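Nrps/pks (Streptomyces albus, PDB 4OPF) is a ketosynthase-type domain of the modular oxazolomycin assembly line that probably carries and passes on the growing acyl chain, perhaps without extending it. Local coordinates at residues 82-87 with 185-190; 135-140 with 153-158; 179-184 with 229-234. All coordinates share one frame; numbering follows the deposited sequence.

Interaction 1. Residues 82-87 with 185-190; sequences LLLLEE and AGVTLL
Leu83 and Leu84 of helix 79-95 meet Ala185 and Val187 of strand 181-188 and Leu189 just beyond it, a helix-on-sheet layer of the thiolase-type fold. No hydrogen bond crosses; the contact is wholly apolar. Leu84 carries two of the meetings, one with each methyl: CD2 lies 3.6 Å from Ala185 CB, and CD1 lies 4.0 Å from Val187 CG1. Its CB does not aim at the strand; CG is anti to the carbonyl carbon (chi1 -85°), and it is the branched end that comes nearer. Leu83, by contrast, does start toward the strand, and its CD2 reaches Val187 CG2 at 4.3 Å.

The axes of the two short segments approach to 9.5 Å with an angle of 142° between their directions, a spacing bridged by side chains alone. Ala185, Val187 and Leu189 point to the helix, while Thr188 turns to the other side, where its OG1 bonds to Pro334 O. Farther out, Val227 of the neighbouring strand touches both leucines, and Leu139 and Leu143 of helix 138-147 pack on Leu84. A polar tie also joins the two elements: Leu189 N bonds to OE1 of Gln80, one helical turn before Leu84. At the loop end, Leu83 CD2 sits over the fork of Leu189, 4.1 Å from its CG and 4.0 Å from its CD2.

Interaction 2. Residues 135-140 with 153-158; sequences GQNYLA and STVVDT
Asn137, just before helix 138-147, spans the backbone of strand 153-156 with both ends of its side-chain amide, tying the start of that helix to the edge strand of the thiolase-type sheet, beside the second subunit. ND2 donates to Ser153 O at 2.8 Å, almost straight (172°); the acceptor lies in the Asn137 amide plane, whereas the donor stands above the plane of the Ser153 carbonyl. OD1 accepts from Val155 N at 3.2 Å in a more bent bond (136°). Chi1 (-151°) sets CG anti to the backbone N, and the amide beyond it reaches the strand although CB does not start toward it.

The tight part lies beside this bracket. Val155 CG2 enters the first turn, 3.5 Å from Ala140 N and 3.7 Å from Ala140 CB, with Leu139 CB at 3.9 Å. Ala140 CB also rests 3.3 Å from Ser153 OG, a hydroxyl whose hydrogen-bond partner is Ser144 OG of the same helix. Leu139 continues this apolar layer onto Val111 and Leu84.

The other side is looser. Gln136 is poorly ordered, its side chain leads away from the strand, and it packs on Asp157 of the second subunit. Here a water lies 3.2 Å from Asn137 OD1 and 3.1 Å from Val155 O; other acceptors also surround it, and which of them take its two protons stays open.

An alanine in place of Asn137 would probably leave Ser153 O and Val155 N without their mate on this segment. Strand 153-156 is outermost within this chain, and Thr154 pairs with strand 107-112 on the inner edge; the amide meets Ser153 O and Val155 N much as an adjacent strand would, consistent with satisfying two polar atoms on the edge facing away from 107-112.

Interaction 3. Residues 179-184 with 229-234; sequences VEAAVV and VLLLKP
Ala182 and Leu232 exchange two backbone hydrogen bonds, as do Val184 and Leu230, joining strands 181-188 and 226-234 as antiparallel neighbours in the large mixed sheet of this thiolase-type fold. The segment axes run at 157° to each other. Ala182 N donates to Leu232 O at 2.9 Å, the most bent of the four bonds (153°), and Leu232 N returns to Ala182 O at 2.8 Å. Two residues along, Val184 N reaches Leu230 O at 2.9 Å, and Leu230 N meets Val184 O at 2.8 Å in a nearly straight bond (174°).

Between these two pairs, Val183 and Leu231 form a non-hydrogen-bonded pair. The backbone of Val183 is instead bonded to Gly108 and Tyr110, so strand 107-112 serves the other edge of 181-188; Val229 likewise turns to Ser15 of strand 9-17.

Side chains alternate between two covered faces. On the face of Ala182, Val184, Leu230 and Leu232, the side chains of Val184 and Leu232 cross beneath helix 162-175, with Val184 CG2 3.8 Å from Leu232 CD1. Helix 79-95 covers Val183 and Val229 on the reverse.

The charged ends find mates elsewhere: Lys233 NZ forms a salt bridge with Asp243 and Glu180 with Arg105, while Glu180 OE2 and Lys233 NZ stay 5.4 Å apart. Pro234, with no amide hydrogen to give, ends the strand at the N-cap of helix 235-241, where its ring carbon CD lies 3.4 Å from Glu180 O.

How the interactions relate
From the N terminus, segment 82-87 comes first; its partner 185-190 follows about a hundred residues later. Residues 135-140 meet 153-158 after only 12 intervening residues, so interaction 2 closes a short loop within the span of interaction 1. The chain then lays down 179-184 and 185-190, closing interaction 1; 229-234 closes interaction 3 later, so 1 and 3 cross, whereas 2 and 3 follow in series. Interaction 1 lays helix 79-95 on strand 181-188, interaction 2 ties the start of helix 138-147 to edge strand 153-156, and interaction 3 pairs 181-188 with 226-234, all on one sheet. Leu84 CD1 packs on Leu139 O, coupling 1 and 2; Val229 CG2 touches Ala185 CB, coupling 1 and 3.

Interaction 1. Residues 82-87 with 185-190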
loop_
_atom_site.group_PDB
_atom_site.type_symbol
_atom_site.label_atom_id
_atom_site.label_comp_id
_atom_site.label_asym_id
_atom_site.label_seq_id
_atom_site.Cartn_x
_atom_site.Cartn_y
_atom_site.Cartn_z
ATOM N N LEU A 82 7.082 -19.404 -3.419
ATOM C CA LEU A 82 8.152 -20.276 -2.959
ATOM C C LEU A 82 9.517 -19.621 -3.151
ATOM O O LEU A 82 10.373 -19.720 -2.297
ATOM C CB LEU A 82 8.130 -21.581 -3.708
ATOM C CG LEU A 82 6.817 -22.348 -3.548
ATOM C CD1 LEU A 82 6.735 -23.566 -4.442
ATOM C CD2 LEU A 82 6.744 -22.820 -2.120
ATOM N N LEU A 83 9.710 -18.940 -4.272
ATOM C CA LEU A 83 10.938 -18.245 -4.512
ATOM C C LEU A 83 11.165 -17.113 -3.521
ATOM O O LEU A 83 12.286 -16.894 -3.095
ATOM C CB LEU A 83 10.894 -17.677 -5.919
ATOM C CG LEU A 83 12.107 -16.970 -6.470
ATOM C CD1 LEU A 83 13.307 -17.849 -6.410
ATOM C CD2 LEU A 83 11.846 -16.529 -7.914
ATOM N N LEU A 84 10.124 -16.357 -3.205
ATOM C CA LEU A 84 10.221 -15.302 -2.198
ATOM C C LEU A 84 10.592 -15.845 -0.821
ATOM O O LEU A 84 11.315 -15.194 -0.067
ATOM C CB LEU A 84 8.905 -14.564 -2.049
ATOM C CG LEU A 84 8.707 -13.450 -3.034
ATOM C CD1 LEU A 84 7.308 -12.899 -2.777
ATOM C CD2 LEU A 84 9.736 -12.319 -2.862
ATOM N N LEU A 85 10.048 -17.005 -0.455
ATOM C CA LEU A 85 10.421 -17.621 0.825
ATOM C C LEU A 85 11.949 -17.889 0.910
ATOM O O LEU A 85 12.592 -17.553 1.907
ATOM C CB LEU A 85 9.659 -18.946 1.049
ATOM C CG LEU A 85 8.194 -18.747 1.459
ATOM C CD1 LEU A 85 7.440 -20.055 1.340
ATOM C CD2 LEU A 85 8.134 -18.286 2.905
ATOM N N GLU A 86 12.497 -18.467 -0.143
ATOM C CA GLU A 86 13.949 -18.713 -0.211
ATOM C C GLU A 86 14.707 -17.423 -0.150
ATOM O O GLU A 86 15.657 -17.299 0.616
ATOM C CB GLU A 86 14.416 -19.397 -1.505
ATOM C CG GLU A 86 14.116 -20.828 -1.636
ATOM C CD GLU A 86 14.814 -21.510 -2.829
ATOM O OE1 GLU A 86 15.570 -20.869 -3.624
ATOM O OE2 GLU A 86 14.579 -22.737 -2.979
ATOM N N GLU A 87 14.355 -16.501 -1.012
ATOM C CA GLU A 87 15.147 -15.271 -1.068
ATOM C C GLU A 87 15.021 -14.430 0.185
ATOM O O GLU A 87 15.949 -13.721 0.527
ATOM C CB GLU A 87 14.790 -14.436 -2.259
ATOM C CG GLU A 87 15.248 -15.072 -3.538
ATOM C CD GLU A 87 16.781 -15.214 -3.613
ATOM O OE1 GLU A 87 17.574 -14.331 -3.145
ATOM O OE2 GLU A 87 17.178 -16.243 -4.147
ATOM N N ALA A 185 10.379 -6.531 -1.249
ATOM C CA ALA A 185 10.750 -7.459 -2.277
ATOM C C ALA A 185 10.058 -7.099 -3.568
ATOM O O ALA A 185 9.010 -6.480 -3.579
ATOM C CB ALA A 185 10.302 -8.870 -1.921
ATOM N N GLY A 186 10.611 -7.623 -4.636
ATOM C CA GLY A 186 9.954 -7.626 -5.938
ATOM C C GLY A 186 10.178 -8.983 -6.535
ATOM O O GLY A 186 11.254 -9.557 -6.371
ATOM N N VAL A 187 9.190 -9.484 -7.261
ATOM C CA VAL A 187 9.288 -10.802 -7.843
ATOM C C VAL A 187 8.504 -10.862 -9.159
ATOM O O VAL A 187 7.413 -10.309 -9.276
ATOM C CB VAL A 187 8.766 -11.907 -6.869
ATOM C CG1 VAL A 187 7.266 -11.780 -6.613
ATOM C CG2 VAL A 187 9.061 -13.287 -7.379
ATOM N N THR A 188 9.079 -11.554 -10.141
ATOM C CA THR A 188 8.364 -11.935 -11.365
ATOM C C THR A 188 8.877 -13.246 -11.847
ATOM O O THR A 188 10.068 -13.412 -12.012
ATOM C CB THR A 188 8.604 -10.949 -12.526
ATOM O OG1 THR A 188 8.047 -9.684 -12.202
ATOM C CG2 THR A 188 7.964 -11.456 -13.830
ATOM N N LEU A 189 7.971 -14.181 -12.046
ATOM C CA LEU A 189 8.227 -15.368 -12.821
ATOM C C LEU A 189 7.224 -15.357 -13.982
ATOM O O LEU A 189 6.084 -14.937 -13.822
ATOM C CB LEU A 189 8.014 -16.633 -12.002
ATOM C CG LEU A 189 9.100 -16.892 -10.951
ATOM C CD1 LEU A 189 8.772 -18.166 -10.165
ATOM C CD2 LEU A 189 10.474 -17.044 -11.589
ATOM N N LEU A 190 7.645 -15.819 -15.143
ATOM C CA LEU A 190 6.770 -15.802 -16.298
ATOM C C LEU A 190 5.872 -17.002 -16.274
ATOM O O LEU A 190 6.322 -18.061 -15.896
ATOM C CB LEU A 190 7.594 -15.770 -17.596
ATOM C CG LEU A 190 8.347 -14.442 -17.736
ATOM C CD1 LEU A 190 9.065 -14.328 -19.057
ATOM C CD2 LEU A 190 7.412 -13.266 -17.557
#

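Interaction 2. Residues 135-140 with 153-158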
loop_
_atom_site.group_PDB
_atom_site.type_symbol
_atom_site.label_atom_id
_atom_site.label_comp_id
_atom_site.label_asym_id
_atom_site.label_seq_id
_atom_site.Cartn_x
_atom_site.Cartn_y
_atom_site.Cartn_z
ATOM N N GLY A 135 -4.594 -14.914 -0.623
ATOM C CA GLY A 135 -5.814 -14.381 -1.219
ATOM C C GLY A 135 -5.562 -13.035 -1.885
ATOM O O GLY A 135 -6.067 -12.016 -1.438
ATOM N N GLN A 136 -4.764 -13.034 -2.951
ATOM C CA GLN A 136 -4.229 -11.800 -3.605
ATOM C C GLN A 136 -3.171 -11.067 -2.802
ATOM O O GLN A 136 -2.391 -10.250 -3.362
ATOM C CB GLN A 136 -5.332 -10.818 -4.008
ATOM C CG GLN A 136 -6.184 -11.312 -5.174
ATOM C CD GLN A 136 -6.272 -12.832 -5.238
ATOM O OE1 GLN A 136 -5.407 -13.489 -5.837
ATOM N NE2 GLN A 136 -7.298 -13.403 -4.599
ATOM N N ASN A 137 -3.149 -11.330 -1.495
ATOM C CA ASN A 137 -2.110 -10.779 -0.645
ATOM C C ASN A 137 -1.126 -11.866 -0.306
ATOM O O ASN A 137 -0.200 -11.574 0.465
ATOM C CB ASN A 137 -2.751 -10.200 0.636
ATOM C CG ASN A 137 -1.959 -9.061 1.225
ATOM O OD1 ASN A 137 -1.663 -8.035 0.534
ATOM N ND2 ASN A 137 -1.646 -9.182 2.549
ATOM N N TYR A 138 -1.324 -13.099 -0.861
ATOM C CA TYR A 138 -0.581 -14.286 -0.414
ATOM C C TYR A 138 0.938 -14.096 -0.562
ATOM O O TYR A 138 1.690 -14.623 0.227
ATOM C CB TYR A 138 -1.038 -15.585 -1.132
ATOM C CG TYR A 138 -0.738 -15.555 -2.625
ATOM C CD1 TYR A 138 0.513 -15.902 -3.117
ATOM C CD2 TYR A 138 -1.699 -15.173 -3.533
ATOM C CE1 TYR A 138 0.780 -15.888 -4.477
ATOM C CE2 TYR A 138 -1.426 -15.120 -4.899
ATOM C CZ TYR A 138 -0.173 -15.461 -5.360
ATOM O OH TYR A 138 0.094 -15.427 -6.716
ATOM N N LEU A 139 1.408 -13.317 -1.552
ATOM C CA LEU A 139 2.833 -13.158 -1.730
ATOM C C LEU A 139 3.479 -12.560 -0.468
ATOM O O LEU A 139 4.594 -12.999 -0.105
ATOM C CB LEU A 139 3.191 -12.284 -2.962
ATOM C CG LEU A 139 2.904 -12.926 -4.326
ATOM C CD1 LEU A 139 3.198 -11.899 -5.375
ATOM C CD2 LEU A 139 3.797 -14.134 -4.584
ATOM N N ALA A 140 2.825 -11.556 0.136
ATOM C CA ALA A 140 3.302 -10.973 1.386
ATOM C C ALA A 140 2.904 -11.868 2.583
ATOM O O ALA A 140 3.713 -12.142 3.483
ATOM C CB ALA A 140 2.753 -9.566 1.554
ATOM N N SER A 153 1.408 -6.402 6.220
ATOM C CA SER A 153 1.854 -7.309 5.200
ATOM C C SER A 153 1.076 -6.990 3.965
ATOM O O SER A 153 -0.106 -7.262 3.943
ATOM C CB SER A 153 1.514 -8.716 5.607
ATOM O OG SER A 153 2.115 -9.705 4.772
ATOM N N THR A 154 1.716 -6.434 2.944
ATOM C CA THR A 154 0.988 -5.944 1.785
ATOM C C THR A 154 1.683 -6.211 0.466
ATOM O O THR A 154 2.910 -6.232 0.362
ATOM C CB THR A 154 0.713 -4.399 1.881
ATOM O OG1 THR A 154 1.904 -3.721 2.121
ATOM C CG2 THR A 154 -0.185 -4.036 3.067
ATOM N N VAL A 155 0.880 -6.430 -0.547
ATOM C CA VAL A 155 1.345 -6.639 -1.863
ATOM C C VAL A 155 0.830 -5.482 -2.723
ATOM O O VAL A 155 -0.362 -5.153 -2.650
ATOM C CB VAL A 155 0.752 -7.920 -2.481
ATOM C CG1 VAL A 155 1.218 -8.077 -3.920
ATOM C CG2 VAL A 155 1.171 -9.137 -1.719
ATOM N N VAL A 156 1.685 -4.986 -3.617
ATOM C CA VAL A 156 1.276 -4.001 -4.601
ATOM C C VAL A 156 1.615 -4.435 -5.999
ATOM O O VAL A 156 2.678 -4.988 -6.259
ATOM C CB VAL A 156 1.847 -2.600 -4.308
ATOM C CG1 VAL A 156 1.236 -2.088 -3.020
ATOM C CG2 VAL A 156 3.321 -2.629 -4.117
ATOM N N ASP A 157 0.694 -4.171 -6.915
ATOM C CA ASP A 157 0.999 -4.359 -8.335
ATOM C C ASP A 157 0.784 -3.052 -9.155
ATOM O O ASP A 157 -0.340 -2.658 -9.401
ATOM C CB ASP A 157 0.178 -5.493 -8.919
ATOM C CG ASP A 157 0.415 -5.666 -10.421
ATOM O OD1 ASP A 157 1.305 -4.986 -11.060
ATOM O OD2 ASP A 157 -0.292 -6.552 -10.934
ATOM N N THR A 158 1.880 -2.361 -9.467
ATOM C CA THR A 158 1.842 -1.158 -10.304
ATOM C C THR A 158 2.851 -1.385 -11.406
ATOM O O THR A 158 3.576 -0.475 -11.808
ATOM C CB THR A 158 2.195 0.130 -9.519
ATOM O OG1 THR A 158 3.422 -0.035 -8.829
ATOM C CG2 THR A 158 1.133 0.514 -8.500
HETATM O O HOH W 1 -3.095 -6.351 -1.804
#

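Interaction 3. Residues 179-184 with 229-234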
loop_
_atom_site.group_PDB
_atom_site.type_symbol
_atom_site.label_atom_id
_atom_site.label_comp_id
_atom_site.label_asym_id
_atom_site.label_seq_id
_atom_site.Cartn_x
_atom_site.Cartn_y
_atom_site.Cartn_z
ATOM N N VAL A 179 6.613 0.208 12.187
ATOM C CA VAL A 179 7.413 -1.027 12.187
ATOM C C VAL A 179 8.818 -0.681 12.658
ATOM O O VAL A 179 9.278 0.459 12.469
ATOM C CB VAL A 179 7.462 -1.662 10.794
ATOM C CG1 VAL A 179 6.071 -2.029 10.332
ATOM C CG2 VAL A 179 8.083 -0.726 9.753
ATOM N N GLU A 180 9.479 -1.639 13.253
ATOM C CA GLU A 180 10.904 -1.510 13.564
ATOM C C GLU A 180 11.797 -1.896 12.379
ATOM O O GLU A 180 12.979 -1.548 12.348
ATOM C CB GLU A 180 11.268 -2.329 14.803
ATOM C CG GLU A 180 11.162 -3.824 14.585
ATOM C CD GLU A 180 11.937 -4.679 15.594
ATOM O OE1 GLU A 180 11.453 -4.841 16.735
ATOM O OE2 GLU A 180 13.012 -5.230 15.204
ATOM N N ALA A 181 11.257 -2.633 11.419
ATOM C CA ALA A 181 12.036 -3.044 10.284
ATOM C C ALA A 181 11.079 -3.488 9.233
ATOM O O ALA A 181 9.904 -3.665 9.517
ATOM C CB ALA A 181 12.975 -4.177 10.684
ATOM N N ALA A 182 11.561 -3.614 8.015
ATOM C CA ALA A 182 10.719 -3.940 6.865
ATOM C C ALA A 182 11.425 -4.835 5.852
ATOM O O ALA A 182 12.615 -4.640 5.534
ATOM C CB ALA A 182 10.302 -2.675 6.153
ATOM N N VAL A 183 10.697 -5.808 5.352
ATOM C CA VAL A 183 11.153 -6.590 4.251
ATOM C C VAL A 183 10.495 -5.980 3.011
ATOM O O VAL A 183 9.265 -5.794 2.981
ATOM C CB VAL A 183 10.660 -8.041 4.396
ATOM C CG1 VAL A 183 10.920 -8.819 3.145
ATOM C CG2 VAL A 183 11.281 -8.727 5.587
ATOM N N VAL A 184 11.274 -5.697 1.987
ATOM C CA VAL A 184 10.758 -5.168 0.728
ATOM C C VAL A 184 11.260 -6.093 -0.368
ATOM O O VAL A 184 12.434 -6.398 -0.433
ATOM C CB VAL A 184 11.294 -3.754 0.492
ATOM C CG1 VAL A 184 10.945 -3.195 -0.878
ATOM C CG2 VAL A 184 10.699 -2.837 1.517
ATOM N N VAL A 229 15.143 -9.147 -2.541
ATOM C CA VAL A 229 14.621 -8.841 -1.215
ATOM C C VAL A 229 15.604 -7.989 -0.444
ATOM O O VAL A 229 16.813 -8.294 -0.433
ATOM C CB VAL A 229 14.355 -10.136 -0.421
ATOM C CG1 VAL A 229 13.730 -9.814 0.899
ATOM C CG2 VAL A 229 13.466 -11.093 -1.237
ATOM N N LEU A 230 15.095 -6.916 0.168
ATOM C CA LEU A 230 15.872 -6.033 1.094
ATOM C C LEU A 230 15.310 -6.132 2.493
ATOM O O LEU A 230 14.078 -6.231 2.660
ATOM C CB LEU A 230 15.728 -4.579 0.693
ATOM C CG LEU A 230 16.016 -4.293 -0.759
ATOM C CD1 LEU A 230 15.749 -2.839 -1.008
ATOM C CD2 LEU A 230 17.457 -4.666 -1.114
ATOM N N LEU A 231 16.188 -6.126 3.486
ATOM C CA LEU A 231 15.770 -5.903 4.852
ATOM C C LEU A 231 16.206 -4.481 5.225
ATOM O O LEU A 231 17.385 -4.134 5.085
ATOM C CB LEU A 231 16.340 -6.966 5.801
ATOM C CG LEU A 231 15.994 -6.796 7.306
ATOM C CD1 LEU A 231 14.538 -7.025 7.624
ATOM C CD2 LEU A 231 16.788 -7.737 8.189
ATOM N N LEU A 232 15.264 -3.698 5.740
ATOM C CA LEU A 232 15.443 -2.299 6.094
ATOM C C LEU A 232 15.178 -2.003 7.548
ATOM O O LEU A 232 14.254 -2.556 8.150
ATOM C CB LEU A 232 14.476 -1.469 5.308
ATOM C CG LEU A 232 14.426 -1.671 3.805
ATOM C CD1 LEU A 232 13.402 -0.756 3.169
ATOM C CD2 LEU A 232 15.767 -1.421 3.150
ATOM N N LYS A 233 15.949 -1.095 8.102
ATOM C CA LYS A 233 15.747 -0.577 9.467
ATOM C C LYS A 233 16.098 0.930 9.483
ATOM O O LYS A 233 16.921 1.376 8.695
ATOM C CB LYS A 233 16.730 -1.228 10.428
ATOM C CG LYS A 233 16.452 -2.663 10.764
ATOM C CD LYS A 233 17.524 -3.308 11.648
ATOM C CE LYS A 233 17.528 -2.747 13.049
ATOM N NZ LYS A 233 18.096 -3.800 13.943
ATOM N N PRO A 234 15.603 1.665 10.451
ATOM C CA PRO A 234 16.046 3.058 10.594
ATOM C C PRO A 234 17.567 3.083 10.834
ATOM O O PRO A 234 18.102 2.218 11.565
ATOM C CB PRO A 234 15.299 3.524 11.862
ATOM C CG PRO A 234 14.122 2.577 12.006
ATOM C CD PRO A 234 14.690 1.262 11.535
#